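Local atomic coordinates of ionotropic glutamate receptor bacterial homologue (Nostoc punctiforme, PDB entry 2PYY), a protein that binds L-glutamate in the ligand-binding core of a bacterial ionotropic glutamate receptor, probably as the signal that opens its ion channel. Residues B[29-34]-B[38-43]. Sequence-based numbering, arbitrary orientation.
Sequences DLWRSI and IGIESK
Ile38 N donates to Ile34 O at 3.1 Å in the last part of helix 26-38, before the chain turns at Gly39 and runs back past the helix as strand 42-47. A Schellman motif makes this turn, with Gly39 at positive phi as its C-prime residue, in a helix-to-strand connection of the periplasmic-binding-protein fold; strand 42-47 lies at the border of a parallel sheet, beside strand 5-10. Ile34 and Ile38, one helical turn apart, lie side by side and point the same way, with Ile34 CG2 3.7 Å from Ile38 CD1. Trp31 bridges helix and strand: its CG lies anti to the backbone N (chi1 172°), which carries the indole out to the returning chain. There the ring edge meets Ser42, and Trp31 NE1 donates almost in the ring plane to Ser42 OG over 3.1 Å, a nearly straight bond at 165°. Val7, Leu64 and Ile66 of the sheet and Ile200 of helix 197-209 also touch the buried indole; the serine hydroxyl thus gives the indole's one polar atom, NE1, a partner among apolar neighbours. A leucine in place of Trp31 has no N-H to offer, and would probably leave Ser42 OG without its mate and a gap beside Ile40. The side chain of Ile40 crosses that of Trp31 at about a right angle, with Ile40 CD1 3.8 Å from Trp31 CZ2.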
ATOM      1  N   ASP B  29      -1.781 -22.401  -7.442  1.00 14.13           N
ATOM      2  CA  ASP B  29      -0.909 -23.530  -7.060  1.00 15.64           C
ATOM      3  C   ASP B  29      -0.315 -23.377  -5.663  1.00 15.84           C
ATOM      4  O   ASP B  29      -0.211 -24.343  -4.902  1.00 15.20           O
ATOM      5  CB  ASP B  29       0.248 -23.708  -8.054  1.00 17.23           C
ATOM      6  CG  ASP B  29      -0.228 -24.143  -9.428  1.00 18.99           C
ATOM      7  OD1 ASP B  29      -1.371 -24.636  -9.530  1.00 21.32           O
ATOM      8  OD2 ASP B  29       0.542 -24.004 -10.395  1.00 20.45           O
ATOM      9  N   LEU B  30       0.087 -22.157  -5.324  1.00 14.32           N
ATOM     10  CA  LEU B  30       0.662 -21.920  -4.003  1.00 13.96           C
ATOM     11  C   LEU B  30      -0.378 -22.177  -2.910  1.00 13.96           C
ATOM     12  O   LEU B  30      -0.094 -22.860  -1.928  1.00 13.37           O
ATOM     13  CB  LEU B  30       1.197 -20.488  -3.890  1.00 15.25           C
ATOM     14  CG  LEU B  30       1.894 -20.157  -2.572  1.00 15.82           C
ATOM     15  CD1 LEU B  30       3.117 -21.035  -2.424  1.00 13.67           C
ATOM     16  CD2 LEU B  30       2.286 -18.688  -2.548  1.00 15.12           C
ATOM     17  N   TRP B  31      -1.580 -21.634  -3.061  1.00 13.38           N
ATOM     18  CA  TRP B  31      -2.591 -21.865  -2.041  1.00 13.48           C
ATOM     19  C   TRP B  31      -2.926 -23.364  -1.900  1.00 12.69           C
ATOM     20  O   TRP B  31      -3.059 -23.873  -0.792  1.00 12.84           O
ATOM     21  CB  TRP B  31      -3.864 -21.079  -2.350  1.00 13.09           C
ATOM     22  CG  TRP B  31      -4.965 -21.453  -1.425  1.00 12.04           C
ATOM     23  CD1 TRP B  31      -6.092 -22.160  -1.735  1.00 13.94           C
ATOM     24  CD2 TRP B  31      -4.988 -21.259  -0.008  1.00 12.03           C
ATOM     25  NE1 TRP B  31      -6.812 -22.423  -0.597  1.00 13.88           N
ATOM     26  CE2 TRP B  31      -6.160 -21.873   0.475  1.00 11.17           C
ATOM     27  CE3 TRP B  31      -4.136 -20.613   0.902  1.00 11.09           C
ATOM     28  CZ2 TRP B  31      -6.495 -21.883   1.827  1.00 11.93           C
ATOM     29  CZ3 TRP B  31      -4.474 -20.624   2.256  1.00 11.10           C
ATOM     30  CH2 TRP B  31      -5.650 -21.250   2.698  1.00  8.81           C
ATOM     31  N   ARG B  32      -3.066 -24.059  -3.023  1.00 16.51           N
ATOM     32  CA  ARG B  32      -3.375 -25.486  -2.990  1.00 19.12           C
ATOM     33  C   ARG B  32      -2.333 -26.251  -2.173  1.00 19.88           C
ATOM     34  O   ARG B  32      -2.685 -27.119  -1.387  1.00 19.40           O
ATOM     35  CB  ARG B  32      -3.429 -26.047  -4.409  1.00 21.54           C
ATOM     36  CG  ARG B  32      -3.742 -27.537  -4.492  1.00 26.11           C
ATOM     37  CD  ARG B  32      -3.441 -28.099  -5.878  1.00 30.54           C
ATOM     38  NE  ARG B  32      -4.317 -27.533  -6.914  1.00 32.61           N
ATOM     39  CZ  ARG B  32      -3.874 -26.905  -8.000  1.00 32.30           C
ATOM     40  NH1 ARG B  32      -2.567 -26.760  -8.189  1.00 30.94           N
ATOM     41  NH2 ARG B  32      -4.735 -26.441  -8.898  1.00 30.15           N
ATOM     42  N   SER B  33      -1.053 -25.918  -2.345  1.00 19.62           N
ATOM     43  CA  SER B  33       0.017 -26.595  -1.604  1.00 20.32           C
ATOM     44  C   SER B  33      -0.051 -26.298  -0.117  1.00 20.23           C
ATOM     45  O   SER B  33       0.119 -27.182   0.724  1.00 18.40           O
ATOM     46  CB  SER B  33       1.397 -26.171  -2.116  1.00 19.47           C
ATOM     47  OG  SER B  33       1.514 -26.379  -3.505  1.00 23.31           O
ATOM     48  N   ILE B  34      -0.277 -25.029   0.194  1.00 20.05           N
ATOM     49  CA  ILE B  34      -0.373 -24.581   1.572  1.00 19.12           C
ATOM     50  C   ILE B  34      -1.536 -25.298   2.247  1.00 19.09           C
ATOM     51  O   ILE B  34      -1.412 -25.784   3.364  1.00 19.26           O
ATOM     52  CB  ILE B  34      -0.613 -23.062   1.630  1.00 17.93           C
ATOM     53  CG1 ILE B  34       0.588 -22.321   1.038  1.00 18.18           C
ATOM     54  CG2 ILE B  34      -0.884 -22.634   3.050  1.00 17.14           C
ATOM     55  CD1 ILE B  34       0.394 -20.815   0.951  1.00 18.97           C
ATOM     56  N   ILE B  38      -1.541 -28.222   5.221  1.00 27.99           N
ATOM     57  CA  ILE B  38      -2.195 -27.925   6.502  1.00 25.93           C
ATOM     58  C   ILE B  38      -3.318 -28.922   6.810  1.00 26.33           C
ATOM     59  O   ILE B  38      -3.714 -29.086   7.964  1.00 27.13           O
ATOM     60  CB  ILE B  38      -2.802 -26.486   6.501  1.00 26.94           C
ATOM     61  CG1 ILE B  38      -1.687 -25.444   6.390  1.00 26.20           C
ATOM     62  CG2 ILE B  38      -3.599 -26.242   7.776  1.00 25.66           C
ATOM     63  CD1 ILE B  38      -2.186 -24.022   6.185  1.00 25.07           C
ATOM     64  N   GLY B  39      -3.835 -29.581   5.777  1.00 25.69           N
ATOM     65  CA  GLY B  39      -4.904 -30.541   5.976  1.00 26.41           C
ATOM     66  C   GLY B  39      -6.240 -29.855   5.818  1.00 27.29           C
ATOM     67  O   GLY B  39      -7.281 -30.364   6.223  1.00 27.63           O
ATOM     68  N   ILE B  40      -6.209 -28.677   5.215  1.00 26.72           N
ATOM     69  CA  ILE B  40      -7.421 -27.922   5.005  1.00 27.14           C
ATOM     70  C   ILE B  40      -7.929 -28.083   3.571  1.00 26.49           C
ATOM     71  O   ILE B  40      -7.147 -28.180   2.623  1.00 24.58           O
ATOM     72  CB  ILE B  40      -7.177 -26.427   5.377  1.00 28.58           C
ATOM     73  CG1 ILE B  40      -8.235 -25.532   4.748  1.00 30.90           C
ATOM     74  CG2 ILE B  40      -5.780 -26.009   4.956  1.00 31.86           C
ATOM     75  CD1 ILE B  40      -7.936 -25.113   3.333  1.00 27.97           C
ATOM     76  N   GLU B  41      -9.248 -28.152   3.428  1.00 24.79           N
ATOM     77  CA  GLU B  41      -9.888 -28.278   2.125  1.00 24.67           C
ATOM     78  C   GLU B  41     -10.597 -26.944   1.909  1.00 24.77           C
ATOM     79  O   GLU B  41     -11.084 -26.344   2.864  1.00 25.83           O
ATOM     80  CB  GLU B  41     -10.878 -29.452   2.141  1.00 27.67           C
ATOM     81  CG  GLU B  41     -10.198 -30.827   2.329  1.00 30.17           C
ATOM     82  CD  GLU B  41     -11.172 -32.005   2.374  1.00 32.86           C
ATOM     83  OE1 GLU B  41     -10.703 -33.161   2.570  1.00 31.04           O
ATOM     84  OE2 GLU B  41     -12.396 -31.782   2.217  1.00 32.99           O
ATOM     85  N   SER B  42     -10.653 -26.466   0.673  1.00 21.74           N
ATOM     86  CA  SER B  42     -11.270 -25.174   0.436  1.00 22.09           C
ATOM     87  C   SER B  42     -12.101 -25.034  -0.832  1.00 21.09           C
ATOM     88  O   SER B  42     -11.991 -25.831  -1.769  1.00 19.60           O
ATOM     89  CB  SER B  42     -10.182 -24.092   0.449  1.00 22.96           C
ATOM     90  OG  SER B  42      -9.132 -24.420  -0.446  1.00 20.58           O
ATOM     91  N   LYS B  43     -12.937 -23.999  -0.843  1.00 20.93           N
ATOM     92  CA  LYS B  43     -13.786 -23.694  -1.988  1.00 20.35           C
ATOM     93  C   LYS B  43     -13.491 -22.254  -2.402  1.00 19.78           C
ATOM     94  O   LYS B  43     -13.655 -21.322  -1.616  1.00 18.64           O
ATOM     95  CB  LYS B  43     -15.259 -23.847  -1.622  1.00 21.16           C
ATOM     96  CG  LYS B  43     -16.197 -23.644  -2.801  1.00 28.49           C
ATOM     97  CD  LYS B  43     -17.630 -24.028  -2.462  1.00 32.32           C
ATOM     98  CE  LYS B  43     -18.521 -23.940  -3.690  1.00 32.53           C
ATOM     99  NZ  LYS B  43     -18.581 -22.553  -4.225  1.00 35.87           N
TER